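Local coordinates for kinesin-like protein Nod (Drosophila melanogaster, PDB 3DCB) that binds microtubules and hydrolyses ATP through its kinesin motor domain, and is required to segregate non-exchange chromosomes during meiosis, at residues F65-P70 with Y79-L84; I271-M276 with V284-D289; D166-T171 with T185-H190. One frame throughout, in Å; residues are numbered along the deposited sequence.

All three contacts belong to the kinesin motor domain, the part of Nod covered by this chain. Contacts 1 and 3 both reach the large mixed sheet, on opposite sides of the chain's centre, and each is partly buried; contact 2 lies at the surface, where helix 266-277 meets the loop that follows it. Their chemistry follows their place. In contact 1 two rings rest on the last turn of a helix with no hydrogen bond between the segments. Contact 2 adds a salt bridge on its outer side to an apolar cluster. Contact 3 is the most polar: a buried aspartate grips backbone amides and a threonine, with a leucine pair beside it.

Contact 1 of 3, residues F65-P70 with Y79-L84; sequences FDHAFP and YQALIL
The rings of F69 and H67 both reach toward the last turn of helix 75-82, and both meet it obliquely. The phenyl ring touches with its far end: CZ of F69 lies 4.2 Å from CB of A81, and CE2 of F69 comes to 4.4 Å from CB of L82. The imidazole, alongside the phenyl ring on the strand, touches the same two residues. CD2 of H67 stands 4.1 Å from CD1 of L82, whereas NE2 of H67 is 3.8 Å from O of A81, a distance of contact rather than of a hydrogen bond.

H67 and F69 are two residues apart on strand 67-69, which carries both rings to the helix side, while A68 between them faces F47. In both, CG is anti to the carbonyl carbon (chi1 -67° in H67 and -56° in F69), a shared setting that sends the rings outward from the strand in a similar way. Alanine suits the helix position here because its single methyl lets the phenyl ring come close to the backbone. The longer L82 complements it: with CG anti to the backbone N (chi1 -177°), its branch extends to meet the imidazole, and it also packs on A27 of strand 23-30. Just beyond, O of Y79 accepts from both I83 N and L84 N, where helix 75-82 gives way to helix 84-92.

Strand 67-69 runs parallel to strand 23-30, to which H67 and F69 are hydrogen-bonded through V28. The contact thus packs helix 75-82 against strand 67-69 at this part of the large sheet, with the F69 side chain about 9 Å from the bound ATP analogue: strand-to-helix packing of the alpha/beta core of a kinesin motor domain.

Contact 2 of 3, residues I271-M276 with V284-D289; sequences INKVVM and VIPYRD
NZ of K273 donates to OD2 of D289 at 2.7 Å, a hydrogen bond that is also a salt bridge, and it meets the carboxylate oxygen nearly along the C-O axis. The lysine gets there by a fully extended chain: CG is anti to the backbone N (chi1 -175°) and every later torsion is also anti, an extended form that carries the amine off the helix to the loop. Its methylenes do a second job on the way, for CG of K273 passes 3.9 Å from CG of P286 and crosses the proline ring obliquely. Lysine fits this exposed site because it can combine an apolar shaft with a charged end. With an alanine at D289, the K273 amine is likely to lose its charged mate, and the end of the lysine chain would be freer to turn.

By its place and sequence, helix 266-277 is probably the switch II helix of kinesins, and with the loop leading to helix 291-295 it belongs to a region that in relatives forms much of the microtubule-binding face. The bend of that loop is made by P286, the centre of an inverse gamma turn in which Y287 N bonds to O of I285 at 2.7 Å.

Beneath the salt bridge, V274 sends its two methyls to different partners. CG1 of V274 lies 3.7 Å from CG2 of I285 and 4.1 Å from CE2 of Y287, meeting that ring at a slant, while CG2 of V274 approaches O of P286 at 3.9 Å. The I285 methyl is itself seated over one face of the tyrosine ring, CG2 of I285 standing 3.6 Å above the Y287 plane toward the rim. The far end of the tyrosine is held elsewhere, its OH bonding to O of L300.

Contact 3 of 3, residues D166-T171 with T185-H190; sequences DLLGST and TCLPLH
Two first torsions bring D166 and T185 together. In D166 the carboxylate carbon CG is anti to the backbone N (chi1 -178°), which extends the group toward the start of 185-190; in T185 the hydroxyl OG1 sits between the backbone N and the carbonyl carbon (chi1 83°), turned to the same carboxylate, with the methyl CG2 beside its own N. OD2 of D166 then accepts from N of T185 at 2.7 Å in a nearly straight bond (164°), on the syn side and somewhat out of the carboxylate plane.

The other oxygen is shared more widely. OD1 of D166 takes the amide N of L168 at 2.8 Å, making an Asx turn, and receives weaker bonds from N of G169 and from OG1 of T185, the last at 3.3 Å. A water joins OD1 of D166, 2.9 Å away, to the carbonyl O of T185. So many donors around one buried carboxylate would probably favour its charged form. Aspartate suits the place because its short side chain can accept from nearby amides of its own loop while reaching across to another. At G169 a side chain would press on CG2 of T185, so the lack of one lets the loop pass close.

Next to these polar bonds the contact turns apolar: CG of L168 rests 3.6 Å from CD1 of L187, the branched ends meeting at a slant, and L168 also packs on F156.

D166 ends strand 164-166, and L187 lies on strand 187-189. Both strands run antiparallel to strand 151-159 of the large sheet; just past strand 164-166, L167 still pairs with F156 through the backbone, as L187 does with A154. Farther along, L189 leans on I198 of helix 194-203, which flanks this part of the sheet.

Contact 1 of 3, residues F65-P70 with Y79-L84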
loop_
_atom_site.group_PDB
_atom_site.type_symbol
_atom_site.label_atom_id
_atom_site.label_comp_id
_atom_site.label_asym_id
_atom_site.label_seq_id
_atom_site.Cartn_x
_atom_site.Cartn_y
_atom_site.Cartn_z
ATOM N N PHE A 65 15.923 -5.880 5.515
ATOM C CA PHE A 65 14.573 -5.422 5.789
ATOM C C PHE A 65 13.805 -6.443 6.620
ATOM O O PHE A 65 14.366 -7.448 7.068
ATOM C CB PHE A 65 13.844 -5.167 4.473
ATOM C CG PHE A 65 14.552 -4.200 3.562
ATOM C CD1 PHE A 65 14.820 -2.898 3.976
ATOM C CD2 PHE A 65 14.920 -4.581 2.279
ATOM C CE1 PHE A 65 15.449 -1.987 3.111
ATOM C CE2 PHE A 65 15.545 -3.680 1.412
ATOM C CZ PHE A 65 15.809 -2.383 1.829
ATOM N N ASP A 66 12.519 -6.193 6.827
ATOM C CA ASP A 66 11.711 -7.111 7.605
ATOM C C ASP A 66 11.225 -8.259 6.744
ATOM O O ASP A 66 10.858 -9.316 7.259
ATOM C CB ASP A 66 10.520 -6.382 8.226
ATOM C CG ASP A 66 10.950 -5.283 9.179
ATOM O OD1 ASP A 66 11.047 -4.113 8.745
ATOM O OD2 ASP A 66 11.204 -5.588 10.364
ATOM N N HIS A 67 11.236 -8.058 5.432
ATOM C CA HIS A 67 10.772 -9.076 4.507
ATOM C C HIS A 67 11.363 -8.883 3.120
ATOM O O HIS A 67 11.138 -7.854 2.484
ATOM C CB HIS A 67 9.252 -9.018 4.390
ATOM C CG HIS A 67 8.528 -9.409 5.637
ATOM N ND1 HIS A 67 8.384 -10.723 6.031
ATOM C CD2 HIS A 67 7.863 -8.666 6.558
ATOM C CE1 HIS A 67 7.653 -10.774 7.132
ATOM N NE2 HIS A 67 7.324 -9.541 7.471
ATOM N N ALA A 68 12.110 -9.876 2.655
ATOM C CA ALA A 68 12.725 -9.822 1.339
ATOM C C ALA A 68 12.113 -10.962 0.533
ATOM O O ALA A 68 12.523 -12.107 0.670
ATOM C CB ALA A 68 14.226 -10.002 1.460
ATOM N N PHE A 69 11.119 -10.650 -0.288
ATOM C CA PHE A 69 10.436 -11.670 -1.074
ATOM C C PHE A 69 10.941 -11.864 -2.506
ATOM O O PHE A 69 10.908 -10.945 -3.325
ATOM C CB PHE A 69 8.931 -11.370 -1.141
ATOM C CG PHE A 69 8.269 -11.230 0.202
ATOM C CD1 PHE A 69 8.296 -12.271 1.125
ATOM C CD2 PHE A 69 7.585 -10.064 0.533
ATOM C CE1 PHE A 69 7.645 -12.151 2.366
ATOM C CE2 PHE A 69 6.933 -9.933 1.764
ATOM C CZ PHE A 69 6.962 -10.982 2.680
ATOM N N PRO A 70 11.424 -13.072 -2.820
ATOM C CA PRO A 70 11.912 -13.344 -4.178
ATOM C C PRO A 70 10.716 -13.497 -5.112
ATOM O O PRO A 70 9.629 -13.839 -4.669
ATOM C CB PRO A 70 12.701 -14.647 -4.021
ATOM C CG PRO A 70 11.995 -15.334 -2.893
ATOM C CD PRO A 70 11.747 -14.183 -1.908
ATOM N N TYR A 79 0.920 -12.227 1.422
ATOM C CA TYR A 79 -0.158 -11.676 2.229
ATOM C C TYR A 79 -0.160 -12.189 3.675
ATOM O O TYR A 79 -0.238 -11.404 4.628
ATOM C CB TYR A 79 -1.516 -11.992 1.593
ATOM C CG TYR A 79 -2.681 -11.743 2.522
ATOM C CD1 TYR A 79 -3.173 -10.452 2.734
ATOM C CD2 TYR A 79 -3.235 -12.793 3.260
ATOM C CE1 TYR A 79 -4.178 -10.212 3.664
ATOM C CE2 TYR A 79 -4.233 -12.565 4.188
ATOM C CZ TYR A 79 -4.699 -11.275 4.392
ATOM O OH TYR A 79 -5.650 -11.045 5.352
ATOM N N GLN A 80 -0.080 -13.503 3.845
ATOM C CA GLN A 80 -0.106 -14.077 5.184
ATOM C C GLN A 80 1.077 -13.643 6.048
ATOM O O GLN A 80 1.015 -13.678 7.283
ATOM C CB GLN A 80 -0.180 -15.599 5.102
ATOM C CG GLN A 80 -1.433 -16.086 4.398
ATOM C CD GLN A 80 -1.571 -17.592 4.452
ATOM O OE1 GLN A 80 -2.308 -18.201 3.657
ATOM N NE2 GLN A 80 -0.864 -18.211 5.401
ATOM N N ALA A 81 2.149 -13.205 5.405
ATOM C CA ALA A 81 3.325 -12.777 6.137
ATOM C C ALA A 81 3.357 -11.276 6.361
ATOM O O ALA A 81 3.713 -10.797 7.437
ATOM C CB ALA A 81 4.588 -13.199 5.382
ATOM N N LEU A 82 2.969 -10.530 5.344
ATOM C CA LEU A 82 3.020 -9.087 5.414
ATOM C C LEU A 82 1.762 -8.360 5.867
ATOM O O LEU A 82 1.850 -7.343 6.559
ATOM C CB LEU A 82 3.423 -8.556 4.044
ATOM C CG LEU A 82 3.606 -7.050 3.924
ATOM C CD1 LEU A 82 4.836 -6.629 4.706
ATOM C CD2 LEU A 82 3.742 -6.681 2.460
ATOM N N ILE A 83 0.596 -8.860 5.475
ATOM C CA ILE A 83 -0.642 -8.184 5.809
ATOM C C ILE A 83 -1.505 -8.826 6.889
ATOM O O ILE A 83 -2.044 -8.129 7.741
ATOM C CB ILE A 83 -1.511 -8.012 4.547
ATOM C CG1 ILE A 83 -0.663 -7.422 3.411
ATOM C CG2 ILE A 83 -2.703 -7.133 4.857
ATOM C CD1 ILE A 83 -0.067 -6.068 3.726
ATOM N N LEU A 84 -1.651 -10.146 6.845
ATOM C CA LEU A 84 -2.468 -10.836 7.825
ATOM C C LEU A 84 -2.231 -10.293 9.221
ATOM O O LEU A 84 -3.172 -10.084 9.976
ATOM C CB LEU A 84 -2.190 -12.338 7.793
ATOM C CG LEU A 84 -3.054 -13.169 8.750
ATOM C CD1 LEU A 84 -4.512 -12.854 8.518
ATOM C CD2 LEU A 84 -2.793 -14.659 8.528
#

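Contact 2 of 3, residues I271-M276 with V284-D289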
loop_
_atom_site.group_PDB
_atom_site.type_symbol
_atom_site.label_atom_id
_atom_site.label_comp_id
_atom_site.label_asym_id
_atom_site.label_seq_id
_atom_site.Cartn_x
_atom_site.Cartn_y
_atom_site.Cartn_z
ATOM N N ILE A 271 5.883 11.187 4.013
ATOM C CA ILE A 271 5.618 10.168 5.018
ATOM C C ILE A 271 6.816 10.006 5.940
ATOM O O ILE A 271 6.656 9.934 7.155
ATOM C CB ILE A 271 5.263 8.818 4.389
ATOM C CG1 ILE A 271 3.878 8.901 3.760
ATOM C CG2 ILE A 271 5.278 7.729 5.454
ATOM C CD1 ILE A 271 3.427 7.604 3.125
ATOM N N ASN A 272 8.018 9.944 5.370
ATOM C CA ASN A 272 9.223 9.806 6.188
ATOM C C ASN A 272 9.363 11.023 7.084
ATOM O O ASN A 272 9.659 10.905 8.269
ATOM C CB ASN A 272 10.467 9.670 5.312
ATOM C CG ASN A 272 10.865 8.220 5.093
ATOM O OD1 ASN A 272 10.332 7.318 5.745
ATOM N ND2 ASN A 272 11.810 7.990 4.183
ATOM N N LYS A 273 9.138 12.196 6.509
ATOM C CA LYS A 273 9.232 13.434 7.261
ATOM C C LYS A 273 8.242 13.388 8.419
ATOM O O LYS A 273 8.514 13.908 9.499
ATOM C CB LYS A 273 8.912 14.617 6.357
ATOM C CG LYS A 273 9.097 15.962 7.023
ATOM C CD LYS A 273 8.847 17.087 6.043
ATOM C CE LYS A 273 9.188 18.426 6.667
ATOM N NZ LYS A 273 8.816 19.569 5.790
ATOM N N VAL A 274 7.097 12.755 8.187
ATOM C CA VAL A 274 6.060 12.632 9.209
ATOM C C VAL A 274 6.477 11.661 10.288
ATOM O O VAL A 274 6.515 12.004 11.463
ATOM C CB VAL A 274 4.730 12.139 8.605
ATOM C CG1 VAL A 274 3.768 11.730 9.708
ATOM C CG2 VAL A 274 4.114 13.232 7.763
ATOM N N VAL A 275 6.766 10.438 9.877
ATOM C CA VAL A 275 7.183 9.408 10.798
ATOM C C VAL A 275 8.295 9.947 11.691
ATOM O O VAL A 275 8.260 9.788 12.909
ATOM C CB VAL A 275 7.701 8.194 10.032
ATOM C CG1 VAL A 275 8.260 7.167 11.001
ATOM C CG2 VAL A 275 6.584 7.603 9.190
ATOM N N MET A 276 9.271 10.601 11.070
ATOM C CA MET A 276 10.403 11.153 11.799
ATOM C C MET A 276 9.974 12.257 12.758
ATOM O O MET A 276 10.349 12.266 13.932
ATOM C CB MET A 276 11.448 11.692 10.810
ATOM C CG MET A 276 12.706 12.231 11.473
ATOM S SD MET A 276 13.960 12.816 10.296
ATOM C CE MET A 276 15.346 11.684 10.655
ATOM N N VAL A 284 3.885 20.211 15.589
ATOM C CA VAL A 284 3.087 20.303 14.372
ATOM C C VAL A 284 3.585 19.328 13.311
ATOM O O VAL A 284 4.602 19.568 12.661
ATOM C CB VAL A 284 3.104 21.730 13.794
ATOM C CG1 VAL A 284 2.752 21.706 12.314
ATOM C CG2 VAL A 284 2.144 22.625 14.561
ATOM N N ILE A 285 2.860 18.227 13.140
ATOM C CA ILE A 285 3.242 17.198 12.174
ATOM C C ILE A 285 2.883 17.686 10.774
ATOM O O ILE A 285 1.739 18.040 10.509
ATOM C CB ILE A 285 2.500 15.886 12.451
ATOM C CG1 ILE A 285 2.466 15.618 13.956
ATOM C CG2 ILE A 285 3.201 14.734 11.737
ATOM C CD1 ILE A 285 3.833 15.514 14.585
ATOM N N PRO A 286 3.862 17.707 9.860
ATOM C CA PRO A 286 3.652 18.163 8.481
ATOM C C PRO A 286 2.759 17.305 7.581
ATOM O O PRO A 286 3.191 16.846 6.529
ATOM C CB PRO A 286 5.078 18.284 7.944
ATOM C CG PRO A 286 5.784 17.182 8.648
ATOM C CD PRO A 286 5.268 17.326 10.074
ATOM N N TYR A 287 1.508 17.110 7.992
ATOM C CA TYR A 287 0.561 16.330 7.200
ATOM C C TYR A 287 0.166 17.094 5.940
ATOM O O TYR A 287 -0.245 16.496 4.952
ATOM C CB TYR A 287 -0.707 16.050 7.994
ATOM C CG TYR A 287 -0.511 15.217 9.233
ATOM C CD1 TYR A 287 -0.638 15.774 10.505
ATOM C CD2 TYR A 287 -0.236 13.855 9.140
ATOM C CE1 TYR A 287 -0.504 14.991 11.650
ATOM C CE2 TYR A 287 -0.098 13.070 10.275
ATOM C CZ TYR A 287 -0.236 13.643 11.523
ATOM O OH TYR A 287 -0.128 12.857 12.639
ATOM N N ARG A 288 0.296 18.415 5.986
ATOM C CA ARG A 288 -0.074 19.262 4.858
ATOM C C ARG A 288 0.985 19.358 3.760
ATOM O O ARG A 288 0.726 19.918 2.694
ATOM C CB ARG A 288 -0.432 20.658 5.366
ATOM C CG ARG A 288 -1.552 20.673 6.389
ATOM C CD ARG A 288 -2.898 20.348 5.770
ATOM N NE ARG A 288 -3.342 21.396 4.853
ATOM C CZ ARG A 288 -3.713 22.618 5.231
ATOM N NH1 ARG A 288 -3.696 22.949 6.517
ATOM N NH2 ARG A 288 -4.106 23.506 4.325
ATOM N N ASP A 289 2.172 18.812 4.012
ATOM C CA ASP A 289 3.243 18.846 3.020
ATOM C C ASP A 289 2.887 18.148 1.719
ATOM O O ASP A 289 3.515 18.391 0.690
ATOM C CB ASP A 289 4.513 18.246 3.601
ATOM C CG ASP A 289 5.169 19.164 4.595
ATOM O OD1 ASP A 289 4.422 19.879 5.297
ATOM O OD2 ASP A 289 6.415 19.168 4.677
#

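Contact 3 of 3, residues D166-T171 with T185-H190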
loop_
_atom_site.group_PDB
_atom_site.type_symbol
_atom_site.label_atom_id
_atom_site.label_comp_id
_atom_site.label_asym_id
_atom_site.label_seq_id
_atom_site.Cartn_x
_atom_site.Cartn_y
_atom_site.Cartn_z
ATOM N N ASP A 166 -12.402 11.958 -5.084
ATOM C CA ASP A 166 -13.272 10.939 -4.501
ATOM C C ASP A 166 -13.905 10.187 -5.670
ATOM O O ASP A 166 -14.884 10.649 -6.254
ATOM C CB ASP A 166 -14.374 11.590 -3.662
ATOM C CG ASP A 166 -15.281 10.572 -2.992
ATOM O OD1 ASP A 166 -15.422 9.447 -3.513
ATOM O OD2 ASP A 166 -15.870 10.906 -1.941
ATOM N N LEU A 167 -13.331 9.033 -6.000
ATOM C CA LEU A 167 -13.783 8.202 -7.106
ATOM C C LEU A 167 -15.118 7.517 -6.866
ATOM O O LEU A 167 -15.672 6.899 -7.774
ATOM C CB LEU A 167 -12.726 7.137 -7.400
ATOM C CG LEU A 167 -11.617 7.496 -8.387
ATOM C CD1 LEU A 167 -11.104 8.884 -8.120
ATOM C CD2 LEU A 167 -10.507 6.472 -8.268
ATOM N N LEU A 168 -15.633 7.624 -5.650
ATOM C CA LEU A 168 -16.893 6.987 -5.305
ATOM C C LEU A 168 -18.060 7.957 -5.239
ATOM O O LEU A 168 -19.224 7.548 -5.250
ATOM C CB LEU A 168 -16.737 6.253 -3.968
ATOM C CG LEU A 168 -16.589 4.728 -4.042
ATOM C CD1 LEU A 168 -15.791 4.328 -5.265
ATOM C CD2 LEU A 168 -15.937 4.211 -2.762
ATOM N N GLY A 169 -17.743 9.245 -5.174
ATOM C CA GLY A 169 -18.784 10.254 -5.106
ATOM C C GLY A 169 -19.409 10.517 -6.459
ATOM O O GLY A 169 -19.115 9.842 -7.443
ATOM N N SER A 170 -20.279 11.513 -6.505
ATOM C CA SER A 170 -20.945 11.875 -7.741
ATOM C C SER A 170 -20.168 12.967 -8.462
ATOM O O SER A 170 -20.578 13.429 -9.524
ATOM C CB SER A 170 -22.355 12.361 -7.435
ATOM O OG SER A 170 -22.322 13.382 -6.455
ATOM N N THR A 171 -19.051 13.385 -7.878
ATOM C CA THR A 171 -18.221 14.426 -8.476
ATOM C C THR A 171 -16.754 14.013 -8.442
ATOM O O THR A 171 -15.912 14.706 -7.875
ATOM C CB THR A 171 -18.365 15.756 -7.726
ATOM O OG1 THR A 171 -17.956 15.585 -6.361
ATOM C CG2 THR A 171 -19.807 16.218 -7.759
ATOM N N THR A 185 -16.691 9.895 0.421
ATOM C CA THR A 185 -17.719 8.865 0.494
ATOM C C THR A 185 -17.248 7.461 0.882
ATOM O O THR A 185 -16.261 6.948 0.357
ATOM C CB THR A 185 -18.516 8.771 -0.830
ATOM O OG1 THR A 185 -17.809 7.959 -1.769
ATOM C CG2 THR A 185 -18.722 10.167 -1.415
ATOM N N CYS A 186 -17.978 6.857 1.817
ATOM C CA CYS A 186 -17.702 5.509 2.300
ATOM C C CYS A 186 -18.904 4.642 1.949
ATOM O O CYS A 186 -19.998 4.854 2.486
ATOM C CB CYS A 186 -17.544 5.481 3.819
ATOM S SG CYS A 186 -15.982 6.082 4.433
ATOM N N LEU A 187 -18.717 3.678 1.051
ATOM C CA LEU A 187 -19.818 2.804 0.677
ATOM C C LEU A 187 -19.808 1.545 1.548
ATOM O O LEU A 187 -18.781 0.898 1.724
ATOM C CB LEU A 187 -19.740 2.436 -0.811
ATOM C CG LEU A 187 -19.813 3.626 -1.782
ATOM C CD1 LEU A 187 -19.749 3.135 -3.225
ATOM C CD2 LEU A 187 -21.101 4.402 -1.544
ATOM N N PRO A 188 -20.967 1.195 2.118
ATOM C CA PRO A 188 -21.097 0.015 2.975
ATOM C C PRO A 188 -20.802 -1.266 2.214
ATOM O O PRO A 188 -21.035 -1.353 1.013
ATOM C CB PRO A 188 -22.555 0.080 3.435
ATOM C CG PRO A 188 -22.897 1.540 3.326
ATOM C CD PRO A 188 -22.244 1.928 2.040
ATOM N N LEU A 189 -20.273 -2.249 2.930
ATOM C CA LEU A 189 -19.952 -3.554 2.359
ATOM C C LEU A 189 -20.625 -4.614 3.235
ATOM O O LEU A 189 -20.295 -4.764 4.417
ATOM C CB LEU A 189 -18.439 -3.773 2.343
ATOM C CG LEU A 189 -17.615 -2.829 1.461
ATOM C CD1 LEU A 189 -16.139 -3.066 1.685
ATOM C CD2 LEU A 189 -17.972 -3.041 0.001
ATOM N N HIS A 190 -21.580 -5.335 2.655
ATOM C CA HIS A 190 -22.297 -6.372 3.389
ATOM C C HIS A 190 -21.609 -7.708 3.189
ATOM O O HIS A 190 -21.703 -8.607 4.026
ATOM C CB HIS A 190 -23.740 -6.459 2.893
ATOM C CG HIS A 190 -24.391 -5.124 2.708
ATOM N ND1 HIS A 190 -24.579 -4.238 3.748
ATOM C CD2 HIS A 190 -24.856 -4.506 1.595
ATOM C CE1 HIS A 190 -25.128 -3.129 3.282
ATOM N NE2 HIS A 190 -25.306 -3.266 1.980
HETATM O O HOH W 1 -14.288 7.380 -1.845
#